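Local coordinates for glutathione S-transferase (Acinetobacter baumannii, PDB 4MP4), which probably catalyses the conjugation of glutathione to electrophilic substrates, at residues F16-E30 and W196-R208. Numbering follows the deposited sequence.
Sequences FLSPYAFTVFVGLHE and WQRPSVQKWLALR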
loop_
_atom_site.group_PDB
_atom_site.type_symbol
_atom_site.label_atom_id
_atom_site.label_comp_id
_atom_site.label_asym_id
_atom_site.label_seq_id
_atom_site.Cartn_x
_atom_site.Cartn_y
_atom_site.Cartn_z
ATOM N N PHE A 16 -18.187 11.066 -3.867
ATOM C CA PHE A 16 -16.965 11.254 -4.656
ATOM C C PHE A 16 -15.807 11.879 -3.878
ATOM O O PHE A 16 -15.007 12.608 -4.447
ATOM C CB PHE A 16 -17.253 12.112 -5.884
ATOM C CG PHE A 16 -18.028 11.406 -6.943
ATOM C CD1 PHE A 16 -19.371 11.068 -6.737
ATOM C CD2 PHE A 16 -17.428 11.078 -8.151
ATOM C CE1 PHE A 16 -20.100 10.402 -7.713
ATOM C CE2 PHE A 16 -18.155 10.421 -9.145
ATOM C CZ PHE A 16 -19.493 10.079 -8.922
ATOM N N LEU A 17 -15.725 11.589 -2.583
ATOM C CA LEU A 17 -14.687 12.141 -1.722
ATOM C C LEU A 17 -13.436 11.275 -1.688
ATOM O O LEU A 17 -12.401 11.705 -1.194
ATOM C CB LEU A 17 -15.202 12.291 -0.289
ATOM C CG LEU A 17 -16.396 13.213 -0.034
ATOM C CD1 LEU A 17 -16.645 13.309 1.445
ATOM C CD2 LEU A 17 -16.161 14.605 -0.633
ATOM N N SER A 18 -13.533 10.052 -2.196
ATOM C CA SER A 18 -12.432 9.106 -2.110
ATOM C C SER A 18 -11.238 9.498 -2.974
ATOM O O SER A 18 -11.375 9.696 -4.174
ATOM C CB SER A 18 -12.899 7.705 -2.509
ATOM O OG SER A 18 -11.791 6.836 -2.644
ATOM N N PRO A 19 -10.050 9.595 -2.363
ATOM C CA PRO A 19 -8.842 9.912 -3.132
ATOM C C PRO A 19 -8.362 8.713 -3.986
ATOM O O PRO A 19 -7.719 8.912 -5.019
ATOM C CB PRO A 19 -7.823 10.251 -2.037
ATOM C CG PRO A 19 -8.268 9.381 -0.866
ATOM C CD PRO A 19 -9.773 9.403 -0.925
ATOM N N TYR A 20 -8.675 7.490 -3.567
ATOM C CA TYR A 20 -8.248 6.311 -4.327
ATOM C C TYR A 20 -9.172 6.012 -5.507
ATOM O O TYR A 20 -8.702 5.570 -6.548
ATOM C CB TYR A 20 -8.056 5.103 -3.397
ATOM C CG TYR A 20 -7.350 5.551 -2.149
ATOM C CD1 TYR A 20 -6.035 6.010 -2.200
ATOM C CD2 TYR A 20 -8.017 5.595 -0.934
ATOM C CE1 TYR A 20 -5.403 6.477 -1.067
ATOM C CE2 TYR A 20 -7.393 6.060 0.205
ATOM C CZ TYR A 20 -6.089 6.498 0.135
ATOM O OH TYR A 20 -5.482 6.971 1.265
ATOM N N ALA A 21 -10.470 6.282 -5.351
ATOM C CA ALA A 21 -11.404 6.200 -6.477
ATOM C C ALA A 21 -10.998 7.242 -7.500
ATOM O O ALA A 21 -10.960 6.965 -8.701
ATOM C CB ALA A 21 -12.847 6.443 -6.033
ATOM N N PHE A 22 -10.714 8.449 -7.012
ATOM C CA PHE A 22 -10.194 9.508 -7.864
ATOM C C PHE A 22 -9.006 9.009 -8.703
ATOM O O PHE A 22 -8.968 9.174 -9.923
ATOM C CB PHE A 22 -9.807 10.713 -7.005
ATOM C CG PHE A 22 -8.837 11.659 -7.660
ATOM C CD1 PHE A 22 -9.266 12.559 -8.623
ATOM C CD2 PHE A 22 -7.499 11.666 -7.294
ATOM C CE1 PHE A 22 -8.377 13.453 -9.211
ATOM C CE2 PHE A 22 -6.603 12.548 -7.888
ATOM C CZ PHE A 22 -7.044 13.449 -8.843
ATOM N N THR A 23 -8.070 8.353 -8.040
ATOM C CA THR A 23 -6.829 7.896 -8.657
ATOM C C THR A 23 -7.025 6.846 -9.771
ATOM O O THR A 23 -6.356 6.891 -10.815
ATOM C CB THR A 23 -5.912 7.348 -7.564
ATOM O OG1 THR A 23 -5.629 8.403 -6.633
ATOM C CG2 THR A 23 -4.629 6.814 -8.144
ATOM N N VAL A 24 -7.951 5.917 -9.554
ATOM C CA VAL A 24 -8.287 4.921 -10.573
ATOM C C VAL A 24 -9.048 5.518 -11.765
ATOM O O VAL A 24 -8.787 5.166 -12.921
ATOM C CB VAL A 24 -9.081 3.746 -9.977
ATOM C CG1 VAL A 24 -9.488 2.760 -11.067
ATOM C CG2 VAL A 24 -8.258 3.059 -8.892
ATOM N N PHE A 25 -9.985 6.417 -11.481
ATOM C CA PHE A 25 -10.706 7.147 -12.524
ATOM C C PHE A 25 -9.713 7.856 -13.429
ATOM O O PHE A 25 -9.841 7.801 -14.672
ATOM C CB PHE A 25 -11.646 8.171 -11.887
ATOM C CG PHE A 25 -12.311 9.113 -12.867
ATOM C CD1 PHE A 25 -11.698 10.303 -13.242
ATOM C CD2 PHE A 25 -13.578 8.842 -13.355
ATOM C CE1 PHE A 25 -12.315 11.176 -14.132
ATOM C CE2 PHE A 25 -14.202 9.714 -14.237
ATOM C CZ PHE A 25 -13.570 10.890 -14.616
ATOM N N VAL A 26 -8.726 8.512 -12.805
ATOM C CA VAL A 26 -7.701 9.232 -13.562
ATOM C C VAL A 26 -6.902 8.256 -14.429
ATOM O O VAL A 26 -6.690 8.498 -15.624
ATOM C CB VAL A 26 -6.759 10.087 -12.665
ATOM C CG1 VAL A 26 -5.565 10.617 -13.475
ATOM C CG2 VAL A 26 -7.530 11.238 -11.999
ATOM N N GLY A 27 -6.504 7.133 -13.830
ATOM C CA GLY A 27 -5.787 6.095 -14.548
ATOM C C GLY A 27 -6.517 5.559 -15.766
ATOM O O GLY A 27 -5.928 5.396 -16.825
ATOM N N LEU A 28 -7.803 5.270 -15.614
ATOM C CA LEU A 28 -8.610 4.787 -16.732
ATOM C C LEU A 28 -8.666 5.808 -17.868
ATOM O O LEU A 28 -8.419 5.464 -19.013
ATOM C CB LEU A 28 -10.018 4.422 -16.260
ATOM C CG LEU A 28 -10.125 3.207 -15.325
ATOM C CD1 LEU A 28 -11.418 3.257 -14.492
ATOM C CD2 LEU A 28 -10.070 1.925 -16.146
ATOM N N HIS A 29 -8.965 7.064 -17.543
ATOM C CA HIS A 29 -9.038 8.112 -18.554
ATOM C C HIS A 29 -7.724 8.372 -19.285
ATOM O O HIS A 29 -7.716 8.552 -20.494
ATOM C CB HIS A 29 -9.599 9.409 -17.963
ATOM C CG HIS A 29 -11.091 9.447 -17.929
ATOM N ND1 HIS A 29 -11.851 9.723 -19.042
ATOM C CD2 HIS A 29 -11.967 9.215 -16.922
ATOM C CE1 HIS A 29 -13.132 9.667 -18.724
ATOM N NE2 HIS A 29 -13.228 9.365 -17.441
ATOM N N GLU A 30 -6.617 8.398 -18.558
ATOM C CA GLU A 30 -5.302 8.515 -19.190
ATOM C C GLU A 30 -5.006 7.349 -20.160
ATOM O O GLU A 30 -4.488 7.558 -21.254
ATOM C CB GLU A 30 -4.218 8.619 -18.122
ATOM C CG GLU A 30 -4.275 9.907 -17.289
ATOM C CD GLU A 30 -3.630 11.089 -17.989
ATOM O OE1 GLU A 30 -3.978 12.247 -17.662
ATOM O OE2 GLU A 30 -2.770 10.861 -18.873
ATOM N N TRP A 196 -3.630 19.874 -11.146
ATOM C CA TRP A 196 -5.086 19.897 -11.008
ATOM C C TRP A 196 -5.779 20.250 -12.329
ATOM O O TRP A 196 -6.954 19.939 -12.517
ATOM C CB TRP A 196 -5.490 20.889 -9.900
ATOM C CG TRP A 196 -6.594 20.404 -9.025
ATOM C CD1 TRP A 196 -7.812 20.997 -8.831
ATOM C CD2 TRP A 196 -6.592 19.213 -8.221
ATOM N NE1 TRP A 196 -8.568 20.247 -7.955
ATOM C CE2 TRP A 196 -7.838 19.143 -7.560
ATOM C CE3 TRP A 196 -5.657 18.189 -7.993
ATOM C CZ2 TRP A 196 -8.179 18.107 -6.689
ATOM C CZ3 TRP A 196 -5.997 17.150 -7.116
ATOM C CH2 TRP A 196 -7.246 17.115 -6.490
ATOM N N GLN A 197 -5.047 20.900 -13.234
ATOM C CA GLN A 197 -5.607 21.352 -14.510
ATOM C C GLN A 197 -5.441 20.301 -15.588
ATOM O O GLN A 197 -5.885 20.486 -16.709
ATOM C CB GLN A 197 -4.956 22.667 -14.965
ATOM C CG GLN A 197 -5.243 23.833 -14.041
ATOM C CD GLN A 197 -6.716 24.220 -14.024
ATOM O OE1 GLN A 197 -7.397 24.173 -15.059
ATOM N NE2 GLN A 197 -7.217 24.610 -12.846
ATOM N N ARG A 198 -4.784 19.202 -15.242
ATOM C CA ARG A 198 -4.734 18.034 -16.111
ATOM C C ARG A 198 -6.184 17.662 -16.450
ATOM O O ARG A 198 -7.030 17.636 -15.561
ATOM C CB ARG A 198 -4.028 16.894 -15.372
ATOM C CG ARG A 198 -3.794 15.633 -16.169
ATOM C CD ARG A 198 -2.388 15.601 -16.725
ATOM N NE ARG A 198 -2.165 14.386 -17.496
ATOM C CZ ARG A 198 -1.168 14.220 -18.358
ATOM N NH1 ARG A 198 -0.287 15.193 -18.555
ATOM N NH2 ARG A 198 -1.051 13.074 -19.017
ATOM N N PRO A 199 -6.481 17.430 -17.741
ATOM C CA PRO A 199 -7.836 17.126 -18.212
ATOM C C PRO A 199 -8.518 15.945 -17.515
ATOM O O PRO A 199 -9.714 16.045 -17.221
ATOM C CB PRO A 199 -7.632 16.833 -19.711
ATOM C CG PRO A 199 -6.466 17.664 -20.074
ATOM C CD PRO A 199 -5.555 17.651 -18.870
ATOM N N SER A 200 -7.790 14.859 -17.271
ATOM C CA SER A 200 -8.360 13.698 -16.603
ATOM C C SER A 200 -8.849 14.080 -15.213
ATOM O O SER A 200 -9.866 13.569 -14.733
ATOM C CB SER A 200 -7.308 12.596 -16.476
ATOM O OG SER A 200 -6.166 13.092 -15.802
ATOM N N VAL A 201 -8.115 14.980 -14.569
ATOM C CA VAL A 201 -8.450 15.431 -13.235
ATOM C C VAL A 201 -9.657 16.357 -13.344
ATOM O O VAL A 201 -10.641 16.233 -12.624
ATOM C CB VAL A 201 -7.234 16.134 -12.557
ATOM C CG1 VAL A 201 -7.647 16.787 -11.221
ATOM C CG2 VAL A 201 -6.101 15.136 -12.339
ATOM N N GLN A 202 -9.576 17.275 -14.283
ATOM C CA GLN A 202 -10.664 18.194 -14.565
ATOM C C GLN A 202 -11.958 17.407 -14.822
ATOM O O GLN A 202 -13.034 17.816 -14.401
ATOM C CB GLN A 202 -10.252 19.055 -15.759
ATOM C CG GLN A 202 -10.642 20.531 -15.726
ATOM C CD GLN A 202 -10.312 21.261 -14.436
ATOM O OE1 GLN A 202 -11.139 22.020 -13.943
ATOM N NE2 GLN A 202 -9.114 21.055 -13.894
ATOM N N LYS A 203 -11.850 16.246 -15.466
ATOM C CA LYS A 203 -13.042 15.426 -15.755
ATOM C C LYS A 203 -13.663 14.821 -14.489
ATOM O O LYS A 203 -14.884 14.714 -14.394
ATOM C CB LYS A 203 -12.752 14.347 -16.815
ATOM C CG LYS A 203 -12.846 14.871 -18.250
ATOM C CD LYS A 203 -12.189 13.957 -19.300
ATOM C CE LYS A 203 -13.089 12.801 -19.734
ATOM N NZ LYS A 203 -14.401 13.222 -20.341
ATOM N N TRP A 204 -12.815 14.432 -13.535
ATOM C CA TRP A 204 -13.266 14.050 -12.196
ATOM C C TRP A 204 -14.059 15.180 -11.522
ATOM O O TRP A 204 -15.183 14.961 -11.054
ATOM C CB TRP A 204 -12.072 13.653 -11.304
ATOM C CG TRP A 204 -12.445 13.150 -9.912
ATOM C CD1 TRP A 204 -12.241 13.792 -8.722
ATOM C CD2 TRP A 204 -13.069 11.899 -9.579
ATOM N NE1 TRP A 204 -12.683 13.019 -7.674
ATOM C CE2 TRP A 204 -13.202 11.851 -8.170
ATOM C CE3 TRP A 204 -13.527 10.811 -10.337
ATOM C CZ2 TRP A 204 -13.774 10.768 -7.497
ATOM C CZ3 TRP A 204 -14.104 9.730 -9.671
ATOM C CH2 TRP A 204 -14.220 9.717 -8.260
ATOM N N LEU A 205 -13.472 16.376 -11.483
ATOM C CA LEU A 205 -14.068 17.513 -10.782
ATOM C C LEU A 205 -15.439 17.896 -11.327
ATOM O O LEU A 205 -16.327 18.291 -10.574
ATOM C CB LEU A 205 -13.127 18.719 -10.804
ATOM C CG LEU A 205 -11.709 18.395 -10.321
ATOM C CD1 LEU A 205 -10.858 19.647 -10.290
ATOM C CD2 LEU A 205 -11.736 17.731 -8.951
ATOM N N ALA A 206 -15.618 17.760 -12.632
ATOM C CA ALA A 206 -16.910 18.067 -13.246
ATOM C C ALA A 206 -17.904 16.949 -12.931
ATOM O O ALA A 206 -19.085 17.209 -12.655
ATOM C CB ALA A 206 -16.755 18.235 -14.751
ATOM N N LEU A 207 -17.407 15.710 -12.967
ATOM C CA LEU A 207 -18.241 14.525 -12.777
ATOM C C LEU A 207 -18.861 14.560 -11.400
ATOM O O LEU A 207 -20.027 14.246 -11.240
ATOM C CB LEU A 207 -17.442 13.226 -12.977
ATOM C CG LEU A 207 -18.154 11.910 -12.625
ATOM C CD1 LEU A 207 -19.320 11.651 -13.531
ATOM C CD2 LEU A 207 -17.201 10.718 -12.664
ATOM N N ARG A 208 -18.087 14.985 -10.413
ATOM C CA ARG A 208 -18.598 15.080 -9.049
ATOM C C ARG A 208 -19.908 15.864 -8.972
ATOM O O ARG A 208 -20.866 15.389 -8.381
ATOM C CB ARG A 208 -17.566 15.696 -8.123
ATOM C CG ARG A 208 -16.312 14.878 -7.915
ATOM C CD ARG A 208 -15.677 15.241 -6.580
ATOM N NE ARG A 208 -16.242 16.489 -6.066
ATOM C CZ ARG A 208 -16.890 16.612 -4.913
ATOM N NH1 ARG A 208 -17.040 15.569 -4.117
ATOM N NH2 ARG A 208 -17.375 17.789 -4.551
HETATM O O HOH W 1 -12.396 12.431 -4.946
HETATM O O HOH W 2 -5.358 13.972 -19.194
#
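Trp204 lies between Phe16 and Phe22, which meet opposite faces of its indole. This aromatic cluster joins the two domains of the glutathione transferase fold. Helix 19-30 belongs to the N-terminal thioredoxin-like domain, and 199-208 is part of a helix of the all-helical C-terminal domain. The segments cross at 128°, with their axes 9.1 Å apart.

The indole of Trp204 swings to the side opposite its own backbone N (chi1 -176°), which carries it across to helix 19-30. Phe22 turns the edge of its ring to the five-membered ring in an edge-to-face pair, with CD1 3.2 Å from Trp204 CD1. Its CA adds a CH-pi contact over the six-membered ring. On the other face Phe16 comes in at a slant, its CD2 3.5 Å from Trp204 CH2. Phe25 is a knob in a hole formed by Ser200, Lys203, Trp204 and Leu207. One face of its ring rests on Trp204 CE3, and His29 of its own helix lies over the other. Leu207 CD2 reaches both Phe25 CE2 and the edge of the Phe16 ring. Phe22 also packs against Leu172 of helix 165-178.

Polar groups tie the far end of helix 19-30. Arg198 grips the Glu30 carboxylate side-on, NE to OE1 and NH2 to OE2, both at 2.8 Å. Both carboxylate oxygens lie close to the guanidinium plane, while the two nitrogens sit on the syn side, out of the carboxylate plane by 31° for NE and 25° for NH2. Both bonds are nearly straight. Ser200 OG donates to the anti lone pair of Glu30 OE1, 3.0 Å away. A water links OE1 to Ser200 N. Trp163 makes a cation-pi contact with Arg198.

Near the start of the helix, a second water accepts from Trp204 NE1 at 2.8 Å and donates to Phe16 O and Ser18 O.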